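PDB 2GAS: isoflavone reductase from Medicago sativa, which uses NADPH to reduce isoflavones to chiral isoflavanones, a late step in the biosynthesis of the pterocarpan phytoalexin medicarpin. Local coordinates for residues E68-A73 against I96-E101; K106-S111 against R138-E143. One frame throughout, in Å; residues are numbered along the deposited sequence.

Contact 1 (E68-A73 against I96-E101)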
ATOM      1  N   GLU A  68      12.786 -17.480  16.562  1.00 30.69           N
ATOM      2  CA  GLU A  68      12.290 -17.657  17.926  1.00 31.20           C
ATOM      3  C   GLU A  68      11.473 -16.471  18.411  1.00 29.57           C
ATOM      4  O   GLU A  68      10.393 -16.645  18.974  1.00 28.86           O
ATOM      5  CB  GLU A  68      13.446 -17.890  18.898  1.00 33.90           C
ATOM      6  CG  GLU A  68      14.176 -19.203  18.702  1.00 40.68           C
ATOM      7  CD  GLU A  68      15.246 -19.433  19.754  1.00 43.58           C
ATOM      8  OE1 GLU A  68      16.142 -18.573  19.891  1.00 46.14           O
ATOM      9  OE2 GLU A  68      15.192 -20.474  20.442  1.00 45.91           O
ATOM     10  N   THR A  69      11.996 -15.267  18.201  1.00 29.05           N
ATOM     11  CA  THR A  69      11.301 -14.061  18.629  1.00 28.21           C
ATOM     12  C   THR A  69      10.019 -13.881  17.826  1.00 26.86           C
ATOM     13  O   THR A  69       9.010 -13.428  18.358  1.00 25.91           O
ATOM     14  CB  THR A  69      12.180 -12.812  18.445  1.00 29.19           C
ATOM     15  OG1 THR A  69      12.426 -12.600  17.051  1.00 32.44           O
ATOM     16  CG2 THR A  69      13.509 -12.988  19.166  1.00 31.59           C
ATOM     17  N   LEU A  70      10.067 -14.238  16.546  1.00 26.71           N
ATOM     18  CA  LEU A  70       8.906 -14.121  15.667  1.00 26.34           C
ATOM     19  C   LEU A  70       7.752 -14.990  16.156  1.00 24.96           C
ATOM     20  O   LEU A  70       6.631 -14.510  16.325  1.00 22.58           O
ATOM     21  CB  LEU A  70       9.273 -14.536  14.244  1.00 28.90           C
ATOM     22  CG  LEU A  70       9.292 -13.456  13.164  1.00 32.73           C
ATOM     23  CD1 LEU A  70       9.536 -14.117  11.818  1.00 32.11           C
ATOM     24  CD2 LEU A  70       7.965 -12.700  13.148  1.00 33.57           C
ATOM     25  N   VAL A  71       8.029 -16.274  16.372  1.00 23.43           N
ATOM     26  CA  VAL A  71       7.008 -17.197  16.845  1.00 23.69           C
ATOM     27  C   VAL A  71       6.450 -16.739  18.189  1.00 22.47           C
ATOM     28  O   VAL A  71       5.240 -16.755  18.399  1.00 23.18           O
ATOM     29  CB  VAL A  71       7.571 -18.630  17.003  1.00 24.38           C
ATOM     30  CG1 VAL A  71       6.518 -19.538  17.615  1.00 24.85           C
ATOM     31  CG2 VAL A  71       8.018 -19.168  15.652  1.00 25.00           C
ATOM     32  N   LYS A  72       7.332 -16.321  19.092  1.00 23.02           N
ATOM     33  CA  LYS A  72       6.912 -15.867  20.416  1.00 23.40           C
ATOM     34  C   LYS A  72       5.971 -14.670  20.353  1.00 22.32           C
ATOM     35  O   LYS A  72       5.013 -14.582  21.121  1.00 21.54           O
ATOM     36  CB  LYS A  72       8.134 -15.507  21.268  1.00 25.55           C
ATOM     37  CG  LYS A  72       7.782 -15.021  22.669  1.00 30.15           C
ATOM     38  CD  LYS A  72       9.026 -14.640  23.460  1.00 34.50           C
ATOM     39  CE  LYS A  72       8.660 -14.145  24.856  1.00 37.15           C
ATOM     40  NZ  LYS A  72       7.797 -12.924  24.826  1.00 38.11           N
ATOM     41  N   ALA A  73       6.248 -13.750  19.434  1.00 21.16           N
ATOM     42  CA  ALA A  73       5.424 -12.559  19.277  1.00 21.67           C
ATOM     43  C   ALA A  73       4.074 -12.917  18.668  1.00 20.75           C
ATOM     44  O   ALA A  73       3.028 -12.495  19.158  1.00 21.76           O
ATOM     45  CB  ALA A  73       6.140 -11.544  18.390  1.00 20.11           C
ATOM     46  N   ILE A  96       5.871 -16.589   7.321  1.00 18.72           N
ATOM     47  CA  ILE A  96       4.895 -17.657   7.142  1.00 18.59           C
ATOM     48  C   ILE A  96       5.316 -18.896   7.936  1.00 19.62           C
ATOM     49  O   ILE A  96       4.479 -19.577   8.530  1.00 18.96           O
ATOM     50  CB  ILE A  96       4.733 -18.013   5.640  1.00 18.92           C
ATOM     51  CG1 ILE A  96       4.085 -16.840   4.901  1.00 21.32           C
ATOM     52  CG2 ILE A  96       3.872 -19.260   5.477  1.00 20.07           C
ATOM     53  CD1 ILE A  96       2.708 -16.494   5.417  1.00 28.23           C
ATOM     54  N   LYS A  97       6.614 -19.177   7.948  1.00 20.34           N
ATOM     55  CA  LYS A  97       7.121 -20.325   8.696  1.00 21.54           C
ATOM     56  C   LYS A  97       6.781 -20.132  10.171  1.00 21.66           C
ATOM     57  O   LYS A  97       6.316 -21.061  10.836  1.00 22.36           O
ATOM     58  CB  LYS A  97       8.637 -20.456   8.525  1.00 22.67           C
ATOM     59  CG  LYS A  97       9.242 -21.645   9.262  1.00 26.55           C
ATOM     60  CD  LYS A  97      10.750 -21.704   9.062  1.00 29.48           C
ATOM     61  CE  LYS A  97      11.359 -22.918   9.757  1.00 33.29           C
ATOM     62  NZ  LYS A  97      11.105 -22.932  11.223  1.00 35.81           N
ATOM     63  N   ALA A  98       7.001 -18.922  10.679  1.00 19.75           N
ATOM     64  CA  ALA A  98       6.709 -18.628  12.077  1.00 19.90           C
ATOM     65  C   ALA A  98       5.209 -18.706  12.361  1.00 19.37           C
ATOM     66  O   ALA A  98       4.796 -19.178  13.417  1.00 19.47           O
ATOM     67  CB  ALA A  98       7.253 -17.242  12.456  1.00 18.40           C
ATOM     68  N   ILE A  99       4.395 -18.236  11.418  1.00 19.36           N
ATOM     69  CA  ILE A  99       2.939 -18.274  11.565  1.00 20.32           C
ATOM     70  C   ILE A  99       2.454 -19.721  11.678  1.00 20.79           C
ATOM     71  O   ILE A  99       1.629 -20.052  12.533  1.00 20.28           O
ATOM     72  CB  ILE A  99       2.242 -17.608  10.348  1.00 20.45           C
ATOM     73  CG1 ILE A  99       2.476 -16.101  10.385  1.00 22.28           C
ATOM     74  CG2 ILE A  99       0.752 -17.933  10.339  1.00 20.11           C
ATOM     75  CD1 ILE A  99       1.872 -15.417  11.576  1.00 25.86           C
ATOM     76  N   LYS A 100       2.976 -20.579  10.808  1.00 20.76           N
ATOM     77  CA  LYS A 100       2.600 -21.989  10.807  1.00 23.62           C
ATOM     78  C   LYS A 100       2.943 -22.659  12.133  1.00 23.28           C
ATOM     79  O   LYS A 100       2.163 -23.458  12.651  1.00 23.82           O
ATOM     80  CB  LYS A 100       3.306 -22.722   9.663  1.00 26.46           C
ATOM     81  CG  LYS A 100       2.903 -22.251   8.270  1.00 29.51           C
ATOM     82  CD  LYS A 100       1.452 -22.597   7.951  1.00 33.58           C
ATOM     83  CE  LYS A 100       1.249 -24.105   7.872  1.00 35.21           C
ATOM     84  NZ  LYS A 100      -0.162 -24.468   7.574  1.00 39.28           N
ATOM     85  N   GLU A 101       4.110 -22.337  12.681  1.00 22.67           N
ATOM     86  CA  GLU A 101       4.520 -22.925  13.949  1.00 23.41           C
ATOM     87  C   GLU A 101       3.642 -22.426  15.093  1.00 24.04           C
ATOM     88  O   GLU A 101       3.263 -23.198  15.966  1.00 25.57           O
ATOM     89  CB  GLU A 101       5.985 -22.604  14.251  1.00 25.58           C
ATOM     90  CG  GLU A 101       6.511 -23.349  15.471  1.00 27.31           C
ATOM     91  CD  GLU A 101       7.978 -23.085  15.737  1.00 29.58           C
ATOM     92  OE1 GLU A 101       8.777 -23.178  14.784  1.00 29.62           O
ATOM     93  OE2 GLU A 101       8.332 -22.798  16.900  1.00 31.98           O
TER
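The methyl group of Ala98 meets two successive side chains of the facing helix, Val71 and Leu70. Val71 CG2 lies 3.8 Å from Ala98 CB, and Leu70 CB comes equally near on another flank of the same methyl, with Leu70 CD1 following at 3.9 Å. Val71 is shared between two partners. Its CG1 branch (anti to the backbone N, chi1 175°) reaches the carboxylate of Glu101, whereas CG2 both covers Ala98 and touches that carboxylate. The distance from Val71 CG1 to Glu101 OE2 is 3.8 Å, a van der Waals approach without any hydrogen bond. Glu101 reaches this position as an extended chain, its CG anti to the backbone N (chi1 -172°), and crosses Val71 at about a right angle; this exposed acid borders an otherwise buried apolar patch.

The small side chain of Ala98 permits a close helix approach: the axes of the segments 68-73 and 96-101 pass 8.6 Å apart at a crossing angle of -49°, and Val71 CA stands 5.0 Å from Ala98 CA. The two helices belong to the Rossmann-type NADP-binding fold. Each makes a beta-alpha-beta crossover, helix 67-74 between strands 58-61 and 79-82, helix 92-102 between 79-82 and 107-109. Beyond the first shell, Ile74 extends the apolar seam by touching both Ala98 and Ile99, and His67 meets Lys97 and Glu101 at the start of its helix. There Thr69 OG1 is hydrogen-bonded to Asp66 O and Asp63 N, tying the first turn to the loop that enters it.

Contact 2 (K106-S111 against R138-E143)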
ATOM      1  N   LYS A 106      -5.401 -15.988  12.997  1.00 17.40           N
ATOM      2  CA  LYS A 106      -6.725 -15.952  12.393  1.00 17.95           C
ATOM      3  C   LYS A 106      -6.738 -15.207  11.061  1.00 17.38           C
ATOM      4  O   LYS A 106      -7.662 -15.366  10.265  1.00 17.06           O
ATOM      5  CB  LYS A 106      -7.721 -15.313  13.363  1.00 17.95           C
ATOM      6  CG  LYS A 106      -7.826 -16.083  14.669  1.00 20.46           C
ATOM      7  CD  LYS A 106      -8.847 -15.474  15.615  1.00 23.49           C
ATOM      8  CE  LYS A 106      -8.851 -16.220  16.939  1.00 25.34           C
ATOM      9  NZ  LYS A 106      -9.774 -15.603  17.926  1.00 28.99           N
ATOM     10  N   LYS A 107      -5.712 -14.399  10.813  1.00 16.63           N
ATOM     11  CA  LYS A 107      -5.638 -13.673   9.549  1.00 18.04           C
ATOM     12  C   LYS A 107      -4.267 -13.056   9.342  1.00 17.57           C
ATOM     13  O   LYS A 107      -3.706 -12.460  10.254  1.00 17.75           O
ATOM     14  CB  LYS A 107      -6.718 -12.580   9.489  1.00 19.30           C
ATOM     15  CG  LYS A 107      -6.867 -11.946   8.111  1.00 24.84           C
ATOM     16  CD  LYS A 107      -8.325 -11.604   7.787  1.00 29.81           C
ATOM     17  CE  LYS A 107      -8.840 -10.473   8.656  1.00 30.48           C
ATOM     18  NZ  LYS A 107     -10.262 -10.127   8.351  1.00 31.47           N
ATOM     19  N   PHE A 108      -3.727 -13.220   8.139  1.00 16.20           N
ATOM     20  CA  PHE A 108      -2.424 -12.668   7.792  1.00 15.24           C
ATOM     21  C   PHE A 108      -2.547 -11.735   6.602  1.00 15.25           C
ATOM     22  O   PHE A 108      -3.143 -12.096   5.584  1.00 13.95           O
ATOM     23  CB  PHE A 108      -1.434 -13.792   7.452  1.00 16.18           C
ATOM     24  CG  PHE A 108      -0.108 -13.308   6.904  1.00 16.74           C
ATOM     25  CD1 PHE A 108       0.598 -12.287   7.536  1.00 15.66           C
ATOM     26  CD2 PHE A 108       0.453 -13.905   5.776  1.00 15.81           C
ATOM     27  CE1 PHE A 108       1.843 -11.876   7.050  1.00 16.44           C
ATOM     28  CE2 PHE A 108       1.695 -13.499   5.291  1.00 14.23           C
ATOM     29  CZ  PHE A 108       2.388 -12.490   5.923  1.00 15.48           C
ATOM     30  N   PHE A 109      -2.011 -10.524   6.755  1.00 13.45           N
ATOM     31  CA  PHE A 109      -1.994  -9.532   5.687  1.00 13.49           C
ATOM     32  C   PHE A 109      -0.567  -9.449   5.170  1.00 14.68           C
ATOM     33  O   PHE A 109       0.299  -8.887   5.837  1.00 15.89           O
ATOM     34  CB  PHE A 109      -2.357  -8.124   6.188  1.00 15.37           C
ATOM     35  CG  PHE A 109      -3.826  -7.888   6.398  1.00 15.53           C
ATOM     36  CD1 PHE A 109      -4.493  -8.446   7.481  1.00 15.32           C
ATOM     37  CD2 PHE A 109      -4.534  -7.047   5.537  1.00 14.33           C
ATOM     38  CE1 PHE A 109      -5.842  -8.168   7.716  1.00 16.55           C
ATOM     39  CE2 PHE A 109      -5.890  -6.759   5.760  1.00 15.49           C
ATOM     40  CZ  PHE A 109      -6.543  -7.319   6.851  1.00 14.23           C
ATOM     41  N   PRO A 110      -0.290 -10.023   3.991  1.00 14.06           N
ATOM     42  CA  PRO A 110       1.088  -9.917   3.507  1.00 14.97           C
ATOM     43  C   PRO A 110       1.376  -8.501   3.000  1.00 16.52           C
ATOM     44  O   PRO A 110       0.476  -7.658   2.936  1.00 15.72           O
ATOM     45  CB  PRO A 110       1.152 -10.972   2.401  1.00 14.49           C
ATOM     46  CG  PRO A 110      -0.265 -11.023   1.905  1.00 13.78           C
ATOM     47  CD  PRO A 110      -1.069 -10.971   3.176  1.00 13.11           C
ATOM     48  N   SER A 111       2.631  -8.252   2.637  1.00 15.69           N
ATOM     49  CA  SER A 111       3.067  -6.944   2.162  1.00 16.46           C
ATOM     50  C   SER A 111       2.558  -6.634   0.756  1.00 15.84           C
ATOM     51  O   SER A 111       3.288  -6.737  -0.230  1.00 16.78           O
ATOM     52  CB  SER A 111       4.601  -6.867   2.206  1.00 17.15           C
ATOM     53  OG  SER A 111       5.064  -5.575   1.863  1.00 19.46           O
ATOM     54  N   ARG A 138       0.871 -17.329  -3.461  1.00 17.38           N
ATOM     55  CA  ARG A 138       0.779 -18.762  -3.708  1.00 17.64           C
ATOM     56  C   ARG A 138       1.253 -19.575  -2.507  1.00 17.44           C
ATOM     57  O   ARG A 138       0.670 -20.616  -2.195  1.00 16.87           O
ATOM     58  CB  ARG A 138       1.580 -19.141  -4.961  1.00 19.50           C
ATOM     59  CG  ARG A 138       1.108 -18.449  -6.254  1.00 19.49           C
ATOM     60  CD  ARG A 138      -0.336 -18.782  -6.618  1.00 20.73           C
ATOM     61  NE  ARG A 138      -1.325 -17.878  -6.026  1.00 20.31           N
ATOM     62  CZ  ARG A 138      -1.579 -16.648  -6.470  1.00 20.92           C
ATOM     63  NH1 ARG A 138      -0.916 -16.159  -7.512  1.00 20.70           N
ATOM     64  NH2 ARG A 138      -2.523 -15.916  -5.889  1.00 19.99           N
ATOM     65  N   VAL A 139       2.299 -19.104  -1.830  1.00 16.79           N
ATOM     66  CA  VAL A 139       2.808 -19.807  -0.653  1.00 16.65           C
ATOM     67  C   VAL A 139       1.753 -19.770   0.448  1.00 18.14           C
ATOM     68  O   VAL A 139       1.448 -20.785   1.069  1.00 18.34           O
ATOM     69  CB  VAL A 139       4.100 -19.161  -0.115  1.00 16.58           C
ATOM     70  CG1 VAL A 139       4.529 -19.858   1.172  1.00 17.79           C
ATOM     71  CG2 VAL A 139       5.204 -19.257  -1.158  1.00 19.01           C
ATOM     72  N   ILE A 140       1.205 -18.581   0.684  1.00 16.83           N
ATOM     73  CA  ILE A 140       0.172 -18.385   1.694  1.00 17.09           C
ATOM     74  C   ILE A 140      -1.029 -19.297   1.439  1.00 16.76           C
ATOM     75  O   ILE A 140      -1.535 -19.952   2.353  1.00 18.29           O
ATOM     76  CB  ILE A 140      -0.299 -16.912   1.690  1.00 15.54           C
ATOM     77  CG1 ILE A 140       0.830 -16.010   2.186  1.00 16.61           C
ATOM     78  CG2 ILE A 140      -1.562 -16.759   2.531  1.00 17.92           C
ATOM     79  CD1 ILE A 140       0.543 -14.530   2.010  1.00 17.29           C
ATOM     80  N   GLU A 141      -1.484 -19.340   0.193  1.00 16.94           N
ATOM     81  CA  GLU A 141      -2.623 -20.169  -0.166  1.00 17.17           C
ATOM     82  C   GLU A 141      -2.311 -21.654  -0.028  1.00 17.80           C
ATOM     83  O   GLU A 141      -3.129 -22.422   0.478  1.00 20.46           O
ATOM     84  CB  GLU A 141      -3.065 -19.828  -1.586  1.00 18.78           C
ATOM     85  CG  GLU A 141      -3.555 -18.387  -1.687  1.00 18.83           C
ATOM     86  CD  GLU A 141      -3.551 -17.847  -3.101  1.00 20.14           C
ATOM     87  OE1 GLU A 141      -3.741 -16.623  -3.268  1.00 18.83           O
ATOM     88  OE2 GLU A 141      -3.355 -18.636  -4.046  1.00 20.46           O
ATOM     89  N   ALA A 142      -1.125 -22.054  -0.464  1.00 19.09           N
ATOM     90  CA  ALA A 142      -0.730 -23.454  -0.366  1.00 20.42           C
ATOM     91  C   ALA A 142      -0.641 -23.896   1.099  1.00 21.66           C
ATOM     92  O   ALA A 142      -1.060 -25.004   1.449  1.00 23.15           O
ATOM     93  CB  ALA A 142       0.614 -23.663  -1.066  1.00 19.01           C
ATOM     94  N   GLU A 143      -0.108 -23.024   1.951  1.00 21.25           N
ATOM     95  CA  GLU A 143       0.057 -23.318   3.375  1.00 23.12           C
ATOM     96  C   GLU A 143      -1.237 -23.266   4.188  1.00 23.71           C
ATOM     97  O   GLU A 143      -1.259 -23.680   5.346  1.00 24.27           O
ATOM     98  CB  GLU A 143       1.074 -22.356   3.994  1.00 26.41           C
ATOM     99  CG  GLU A 143       2.501 -22.524   3.488  1.00 30.89           C
ATOM    100  CD  GLU A 143       3.184 -23.782   4.014  1.00 34.45           C
ATOM    101  OE1 GLU A 143       4.384 -23.973   3.723  1.00 36.40           O
ATOM    102  OE2 GLU A 143       2.525 -24.579   4.716  1.00 35.54           O
TER
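Ile140 extends a single methyl, CD1, into the angle between Phe108 and Pro110, joining helix 126-143 to strand 107-109 of the parallel Rossmann sheet. This helix follows the strand in the chain and leads on to strand 148-151. The chain beyond it returns alongside the same strand, where the backbone of Phe108 is hydrogen-bonded to Pro146 and Thr148.

Most of the surface buried by the contact belongs to Ile140. Its CG1 sits beside the backbone N, and an extended second torsion (chi2 171°) carries Ile140 CD1 away from the helix, to 3.6 Å from Phe108 CE2. Ile140 CD1 is also 3.6 Å from both Pro110 CB and Pro110 CG. Phe108 takes CG anti to its own N (chi1 172°), which turns the ring to the helix side of the strand, where the Phe108 and Ile140 side chains cross at about a right angle. One face of the Phe108 ring is covered from within the segment by Pro110 N, 4.0 Å above the plane and over its centre. Ile95, Ile96 and Val145 add further apolar contacts to the ring.

Lys133, the inferred proton acceptor, lies on the same helix, and its side chain is about 8 Å from that of Pro110. On the outer part of that helix, Arg138 grips Glu141 side-on: Arg138 NE to Glu141 OE2 spans 2.9 Å and Arg138 NH2 to Glu141 OE1 3.0 Å, both acceptors lying close to the guanidinium plane.

In the fold
Contacts 1 and 2 are both largely buried and apolar, and no hydrogen bond crosses either one, yet they differ in place and make-up. Contact 1 sets helix against helix, near the periphery of the chain, and includes an exposed acid; contact 2 sets helix against strand, nearer the chain's centre, and all three touching residues are buried. Helix 92-102 joins them: Ala98 faces helix 67-74, whereas Ile96 packs against Phe108 and Ile140, its CD1 lying 3.8 Å from Ile140 CG1. A probable hydrogen bond of 2.6 Å from Lys100 NZ to Glu143 O adds a polar link between helices 92-102 and 126-143.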